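Local atomic coordinates of diaminobutyrate-pyruvate transaminase and L-2,4-diaminobutyrate decarboxylase (Vibrio parahaemolyticus, PDB entry 2QMA), a protein that probably acts through pyridoxal phosphate as an L-2,4-diaminobutyrate decarboxylase, the structure covering the C-terminal decarboxylase domain of a longer chain that also carries an aminotransferase part. Residues S211-T214 / V215-S218. Sequence-based numbering, arbitrary orientation.
Sequences SHFT and VQKS
Val215 lies in the first turn of helix 214-221: the loop carbonyl His212 O accepts a nearly straight bond from Val215 N at 2.9 Å as the chain turns into the helix, and the CG2 methyl lies against the same oxygen. Beside it, Thr214 OG1 and His212 ND1 share a hydrogen bond of 3.0 Å in which either could donate. OG1 also binds Asn171 of helix 167-187, joining the helix start to an imidazole about 6 Å from the side chain of Lys325, predicted to carry pyridoxal phosphate though not modified here. Gln216 then shows how a polar side chain can cover an aromatic ring, less certainly because Phe213 has two conformers. In the one described, Gln216 CB sits over one face, 3.6 Å from the Phe213 ring centroid in a CH-pi contact. A bend at chi2 (81°) folds the chain back, laying the amide nearly parallel to the ring (6°) but offset to its rim, with CD over CD1. A water that donates to Ser211 O is weakly bound by Gln216 NE2. Lys217 meets this conformer at the ring edge, CG 3.6 Å from Phe213 CD2, and its amine leads away. Lys217 N makes the first i to i+4 bond, 3.0 Å to Phe213 O in the carbonyl plane. At Ser218 the backbone N also points to Thr214 O, though that oxygen is less surely placed. This is the loop-to-helix entry after strand 203-208 of the decarboxylase domain's seven-stranded mixed sheet; Val215 packs on Ile205 and Cys207 of that strand, and Ser218 on Gln172 and Leu175 of helix 167-187.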
ATOM      1  N   SER A 211     -14.018  -2.164  19.158  1.00 24.49           N
ATOM      2  CA  SER A 211     -12.746  -1.819  18.520  1.00 25.95           C
ATOM      3  C   SER A 211     -12.783  -2.412  17.114  1.00 26.87           C
ATOM      4  O   SER A 211     -13.573  -3.323  16.859  1.00 26.94           O
ATOM      5  CB  SER A 211     -11.540  -2.397  19.283  1.00 25.74           C
ATOM      6  OG  SER A 211     -11.333  -1.781  20.540  1.00 26.73           O
ATOM      7  N   HIS A 212     -11.938  -1.898  16.214  1.00 27.86           N
ATOM      8  CA  HIS A 212     -11.853  -2.444  14.850  1.00 28.36           C
ATOM      9  C   HIS A 212     -11.292  -3.875  14.833  1.00 28.00           C
ATOM     10  O   HIS A 212     -10.387  -4.197  15.589  1.00 26.86           O
ATOM     11  CB  HIS A 212     -11.074  -1.515  13.908  1.00 28.93           C
ATOM     12  CG  HIS A 212     -11.353  -1.787  12.464  1.00 30.25           C
ATOM     13  ND1 HIS A 212     -10.475  -2.474  11.654  1.00 32.09           N
ATOM     14  CD2 HIS A 212     -12.440  -1.514  11.700  1.00 31.26           C
ATOM     15  CE1 HIS A 212     -10.994  -2.584  10.441  1.00 31.91           C
ATOM     16  NE2 HIS A 212     -12.192  -2.025  10.447  1.00 31.65           N
ATOM     17  N   PHE A 213     -11.868  -4.731  13.986  1.00 28.10           N
ATOM     18  CA  PHE A 213     -11.511  -6.151  14.019  0.60 28.23           C
ATOM     19  C   PHE A 213     -10.089  -6.393  13.532  1.00 27.95           C
ATOM     20  O   PHE A 213      -9.600  -7.513  13.605  1.00 27.73           O
ATOM     21  CB  PHE A 213     -12.522  -7.030  13.254  0.60 28.98           C
ATOM     22  CG  PHE A 213     -12.500  -8.484  13.687  0.60 30.54           C
ATOM     23  CD1 PHE A 213     -13.317  -8.925  14.729  0.60 31.85           C
ATOM     24  CD2 PHE A 213     -11.633  -9.403  13.077  0.60 31.18           C
ATOM     25  CE1 PHE A 213     -13.288 -10.259  15.142  0.60 32.01           C
ATOM     26  CE2 PHE A 213     -11.596 -10.736  13.481  0.60 30.89           C
ATOM     27  CZ  PHE A 213     -12.424 -11.168  14.515  0.60 31.04           C
ATOM     28  N   THR A 214      -9.407  -5.337  13.068  1.00 26.92           N
ATOM     29  CA  THR A 214      -7.982  -5.474  12.781  1.00 26.28           C
ATOM     30  C   THR A 214      -7.175  -5.689  14.083  1.00 25.51           C
ATOM     31  O   THR A 214      -5.974  -5.960  14.007  1.00 26.92           O
ATOM     32  CB  THR A 214      -7.356  -4.315  11.931  1.00 26.49           C
ATOM     33  OG1 THR A 214      -7.667  -3.037  12.507  1.00 24.55           O
ATOM     34  CG2 THR A 214      -7.849  -4.367  10.465  1.00 27.71           C
ATOM     35  N   VAL A 215      -7.804  -5.578  15.256  1.00 23.86           N
ATOM     36  CA  VAL A 215      -7.098  -5.981  16.517  1.00 21.51           C
ATOM     37  C   VAL A 215      -6.952  -7.506  16.575  1.00 19.90           C
ATOM     38  O   VAL A 215      -5.866  -8.018  16.768  1.00 18.47           O
ATOM     39  CB  VAL A 215      -7.726  -5.427  17.862  1.00 22.45           C
ATOM     40  CG1 VAL A 215      -6.941  -5.922  19.096  1.00 18.90           C
ATOM     41  CG2 VAL A 215      -7.775  -3.902  17.875  1.00 21.32           C
ATOM     42  N   GLN A 216      -8.067  -8.221  16.439  1.00 19.04           N
ATOM     43  CA  GLN A 216      -8.049  -9.676  16.361  1.00 18.41           C
ATOM     44  C   GLN A 216      -7.185 -10.116  15.157  1.00 17.36           C
ATOM     45  O   GLN A 216      -6.358 -11.009  15.278  1.00 15.41           O
ATOM     46  CB  GLN A 216      -9.479 -10.181  16.189  1.00 19.34           C
ATOM     47  CG  GLN A 216     -10.314 -10.010  17.439  1.00 21.59           C
ATOM     48  CD  GLN A 216     -10.924  -8.597  17.690  1.00 20.11           C
ATOM     49  OE1 GLN A 216     -10.535  -7.571  17.117  1.00 21.14           O
ATOM     50  NE2 GLN A 216     -11.902  -8.573  18.572  1.00 24.78           N
ATOM     51  N   LYS A 217      -7.364  -9.455  14.007  1.00 16.05           N
ATOM     52  CA  LYS A 217      -6.653  -9.878  12.778  1.00 16.02           C
ATOM     53  C   LYS A 217      -5.159  -9.614  12.972  1.00 15.29           C
ATOM     54  O   LYS A 217      -4.324 -10.409  12.548  1.00 16.00           O
ATOM     55  CB  LYS A 217      -7.157  -9.132  11.538  1.00 16.57           C
ATOM     56  CG  LYS A 217      -8.600  -9.442  11.184  1.00 18.05           C
ATOM     57  CD  LYS A 217      -9.005  -8.779   9.878  1.00 24.83           C
ATOM     58  CE  LYS A 217      -9.257  -9.813   8.794  1.00 26.82           C
ATOM     59  NZ  LYS A 217     -10.045  -9.215   7.646  1.00 30.43           N
ATOM     60  N   SER A 218      -4.844  -8.519  13.652  1.00 13.89           N
ATOM     61  CA  SER A 218      -3.453  -8.173  13.950  1.00 14.57           C
ATOM     62  C   SER A 218      -2.855  -9.246  14.841  1.00 13.00           C
ATOM     63  O   SER A 218      -1.764  -9.735  14.586  1.00 13.09           O
ATOM     64  CB  SER A 218      -3.378  -6.800  14.634  1.00 15.68           C
ATOM     65  OG  SER A 218      -3.522  -5.807  13.631  1.00 17.55           O
TER
HETATM   66  O   HOH W   1     -13.151  -5.467  18.995  1.00 46.99           O